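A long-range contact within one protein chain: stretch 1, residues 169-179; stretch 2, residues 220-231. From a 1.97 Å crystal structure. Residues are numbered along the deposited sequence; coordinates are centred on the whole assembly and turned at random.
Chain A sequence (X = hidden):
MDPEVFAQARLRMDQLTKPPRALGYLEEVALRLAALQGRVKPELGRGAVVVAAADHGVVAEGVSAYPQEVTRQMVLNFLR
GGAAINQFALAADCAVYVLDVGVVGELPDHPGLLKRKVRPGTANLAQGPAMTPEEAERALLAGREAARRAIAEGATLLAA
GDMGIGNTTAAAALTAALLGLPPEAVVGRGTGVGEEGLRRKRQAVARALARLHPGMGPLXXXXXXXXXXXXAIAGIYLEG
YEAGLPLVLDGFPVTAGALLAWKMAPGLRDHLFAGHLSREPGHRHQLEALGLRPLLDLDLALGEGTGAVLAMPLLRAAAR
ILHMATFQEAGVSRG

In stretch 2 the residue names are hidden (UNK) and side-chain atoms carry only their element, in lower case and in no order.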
# COMPACT_ATOMS: atom_id res chain seq x y z
N THR A 169 -15.82 16.77 13.65
CA THR A 169 -16.02 18.16 14.01
C THR A 169 -15.09 18.47 15.18
O THR A 169 -14.42 19.51 15.19
CB THR A 169 -17.49 18.44 14.40
OG1 THR A 169 -18.33 18.24 13.26
CG2 THR A 169 -17.66 19.88 14.88
N ALA A 170 -15.04 17.57 16.16
CA ALA A 170 -14.16 17.75 17.31
C ALA A 170 -12.71 17.74 16.83
O ALA A 170 -11.88 18.49 17.34
CB ALA A 170 -14.38 16.63 18.34
N ALA A 171 -12.41 16.89 15.85
CA ALA A 171 -11.05 16.81 15.31
C ALA A 171 -10.69 18.12 14.60
O ALA A 171 -9.56 18.58 14.68
CB ALA A 171 -10.94 15.64 14.35
N ALA A 172 -11.66 18.70 13.90
CA ALA A 172 -11.44 19.95 13.18
C ALA A 172 -11.16 21.08 14.18
O ALA A 172 -10.27 21.91 13.96
CB ALA A 172 -12.65 20.29 12.32
N ALA A 173 -11.93 21.10 15.27
CA ALA A 173 -11.77 22.13 16.28
C ALA A 173 -10.40 22.03 16.95
O ALA A 173 -9.69 23.03 17.10
CB ALA A 173 -12.87 22.01 17.33
N LEU A 174 -10.04 20.81 17.34
CA LEU A 174 -8.76 20.57 17.99
C LEU A 174 -7.60 20.90 17.05
O LEU A 174 -6.61 21.50 17.46
CB LEU A 174 -8.66 19.12 18.45
CG LEU A 174 -7.35 18.72 19.13
CD1 LEU A 174 -7.11 19.61 20.35
CD2 LEU A 174 -7.41 17.25 19.56
N THR A 175 -7.74 20.52 15.79
CA THR A 175 -6.69 20.78 14.81
C THR A 175 -6.53 22.29 14.61
O THR A 175 -5.42 22.81 14.64
CB THR A 175 -7.00 20.11 13.47
OG1 THR A 175 -7.03 18.68 13.65
CG2 THR A 175 -5.94 20.46 12.43
N ALA A 176 -7.65 22.98 14.41
CA ALA A 176 -7.62 24.42 14.21
C ALA A 176 -6.99 25.12 15.41
O ALA A 176 -6.16 26.02 15.26
CB ALA A 176 -9.04 24.95 13.97
N ALA A 177 -7.37 24.70 16.61
CA ALA A 177 -6.85 25.29 17.84
C ALA A 177 -5.34 25.09 18.00
O ALA A 177 -4.61 26.03 18.32
CB ALA A 177 -7.60 24.74 19.05
N LEU A 178 -4.88 23.86 17.79
CA LEU A 178 -3.46 23.55 17.93
C LEU A 178 -2.59 24.16 16.84
O LEU A 178 -1.45 24.55 17.10
CB LEU A 178 -3.25 22.03 17.93
CG LEU A 178 -3.95 21.24 19.04
CD1 LEU A 178 -3.60 19.76 18.91
CD2 LEU A 178 -3.51 21.77 20.39
N LEU A 179 -3.11 24.22 15.62
CA LEU A 179 -2.34 24.77 14.50
C LEU A 179 -2.66 26.23 14.19
O LEU A 179 -2.00 26.84 13.35
CB LEU A 179 -2.57 23.92 13.25
CG LEU A 179 -2.24 22.43 13.37
CD1 LEU A 179 -2.45 21.78 12.03
CD2 LEU A 179 -0.81 22.23 13.85
N UNK A 220 -5.50 21.58 28.27
CA UNK A 220 -6.61 22.48 28.56
C UNK A 220 -7.34 22.83 27.27
O UNK A 220 -8.56 22.96 27.26
c UNK A 220 -6.10 23.76 29.23
o UNK A 220 -4.15 25.47 30.73
c UNK A 220 -5.52 23.52 30.62
o UNK A 220 -5.60 25.14 32.35
c UNK A 220 -5.06 24.80 31.28
N UNK A 221 -6.59 23.00 26.19
CA UNK A 221 -7.16 23.31 24.90
C UNK A 221 -8.02 22.14 24.41
O UNK A 221 -9.16 22.33 23.99
c UNK A 221 -6.65 23.66 22.46
c UNK A 221 -6.06 23.61 23.86
c UNK A 221 -5.37 24.94 24.19
N UNK A 222 -7.47 20.94 24.48
CA UNK A 222 -8.19 19.74 24.05
C UNK A 222 -9.48 19.54 24.84
O UNK A 222 -10.51 19.16 24.28
c UNK A 222 -7.29 18.52 24.20
N UNK A 223 -9.41 19.78 26.14
CA UNK A 223 -10.58 19.62 27.00
C UNK A 223 -11.68 20.58 26.55
O UNK A 223 -12.86 20.23 26.52
c UNK A 223 -10.19 19.91 28.45
N UNK A 224 -11.28 21.79 26.21
CA UNK A 224 -12.22 22.81 25.79
C UNK A 224 -12.91 22.55 24.45
O UNK A 224 -14.12 22.75 24.33
o UNK A 224 -12.66 25.69 27.76
c UNK A 224 -13.21 25.78 26.64
o UNK A 224 -14.36 26.24 26.49
c UNK A 224 -11.52 24.17 25.72
c UNK A 224 -12.44 25.33 25.42
N UNK A 225 -12.16 22.08 23.46
CA UNK A 225 -12.74 21.91 22.14
C UNK A 225 -12.68 20.53 21.49
O UNK A 225 -13.20 20.37 20.39
c UNK A 225 -11.93 24.26 21.77
c UNK A 225 -12.08 22.88 21.14
c UNK A 225 -10.71 22.34 20.72
N UNK A 226 -12.04 19.56 22.13
CA UNK A 226 -11.91 18.25 21.52
C UNK A 226 -12.88 17.17 21.91
O UNK A 226 -14.03 17.43 22.26
N UNK A 227 -12.40 15.93 21.83
CA UNK A 227 -13.19 14.76 22.17
C UNK A 227 -12.38 13.85 23.07
O UNK A 227 -11.15 13.88 23.07
N UNK A 228 -13.07 13.02 23.85
CA UNK A 228 -12.40 12.11 24.76
C UNK A 228 -11.48 11.10 24.08
O UNK A 228 -10.37 10.85 24.55
c UNK A 228 -14.19 12.27 26.59
c UNK A 228 -13.36 12.44 27.86
c UNK A 228 -15.55 11.67 26.90
c UNK A 228 -13.44 11.36 25.60
N UNK A 229 -11.95 10.51 22.98
CA UNK A 229 -11.14 9.52 22.28
C UNK A 229 -9.96 10.18 21.58
O UNK A 229 -8.94 9.55 21.34
c UNK A 229 -12.00 8.72 21.27
o UNK A 229 -14.12 10.41 18.90
c UNK A 229 -12.23 9.40 19.93
c UNK A 229 -13.41 10.35 19.93
o UNK A 229 -13.62 11.04 20.95
N UNK A 230 -10.09 11.47 21.25
CA UNK A 230 -8.98 12.17 20.60
C UNK A 230 -7.85 12.36 21.61
O UNK A 230 -6.67 12.24 21.27
c UNK A 230 -10.83 14.94 18.52
c UNK A 230 -10.63 13.53 19.08
c UNK A 230 -10.37 12.55 17.94
c UNK A 230 -9.45 13.54 20.06
N UNK A 231 -8.21 12.65 22.85
CA UNK A 231 -7.24 12.83 23.92
C UNK A 231 -6.63 11.46 24.25
O UNK A 231 -5.44 11.35 24.51
c UNK A 231 -7.89 13.43 25.17
c UNK A 231 -6.89 13.51 26.31
c UNK A 231 -8.44 14.82 24.84

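Position 220 carries three carbons in a row, the last bearing two oxygens, a carboxylate side chain that is out of reach of stretch 1 and lies exposed: Glu220. Position 221 has three side-chain carbons, one carrying the other two, and they rest on Ala177 and Leu178. That branching at CB makes it Val221; it points toward the first helix, with CG1 3.7 Å from Ala177 CB and 4.2 Å from Leu178 CD2. Position 222 has a single carbon, CB, 4.0 Å from Leu174 CD1, so it is Ala222; Leu174 CD1 also lies 3.9 Å from Ala222 CA. Position 223 also has one carbon, out of reach of stretch 1: Ala223.

Position 224 repeats the three carbons and two terminal oxygens, again without touching stretch 1, and is Glu224. Position 225 has one carbon carrying two more, resting on Ala173, Leu174 and Ala177, so it is Val225. Its CB sits 4.0 Å from Ala173 CB, and its CG2 lies 3.8 Å from Leu174 N and 4.3 Å from Ala177 CB, filling the space beside three residues of the first helix.

Position 226 has no side-chain atoms: Gly226. It is the first residue to leave helical geometry, and its CA comes within 4.8 Å of Ala170 CA; an ideal CB here would clash with Ala222 O at 2.9 Å. Position 227 is bare as well, Gly227, at the N-cap of the next helix, its N 4.1 Å from Ala170 CB.

Position 228 has four carbons forked at the second and does not reach stretch 1: Leu228. Position 229 has three carbons, the third carrying two oxygens, and touches nothing on stretch 1; it is Glu229, whose OE1 stays 6.2 Å from Ala170 CB. Position 230 has four carbons forked at the second, resting on Ala170, Ala171 and Leu174, hence Leu230, pointing toward the first helix, with CD1 3.7 Å from Ala171 N and 3.9 Å from Ala170 CB. Position 231, three carbons branched at CB, is Val231, which makes no contact.

The rule is small against branched. Two helices run at 146°, their axes 9.3 Å apart, and Ala170, Ala173 and Ala177 turn their methyls toward the partner, where valines and a leucine meet them. Leu174 reaches both segments of stretch 2, with CD1 4.0 Å from Ala222 CB and CD2 4.3 Å from Leu230 CD1. No hydrogen bond crosses; Val225 O is buried without a partner, 3.5 Å from Ala173 CB. Packing alone joins the stretches, while the carboxylates stay out of the contact.

Stretch 2, residues 220-231: EVAAEVGGLELV
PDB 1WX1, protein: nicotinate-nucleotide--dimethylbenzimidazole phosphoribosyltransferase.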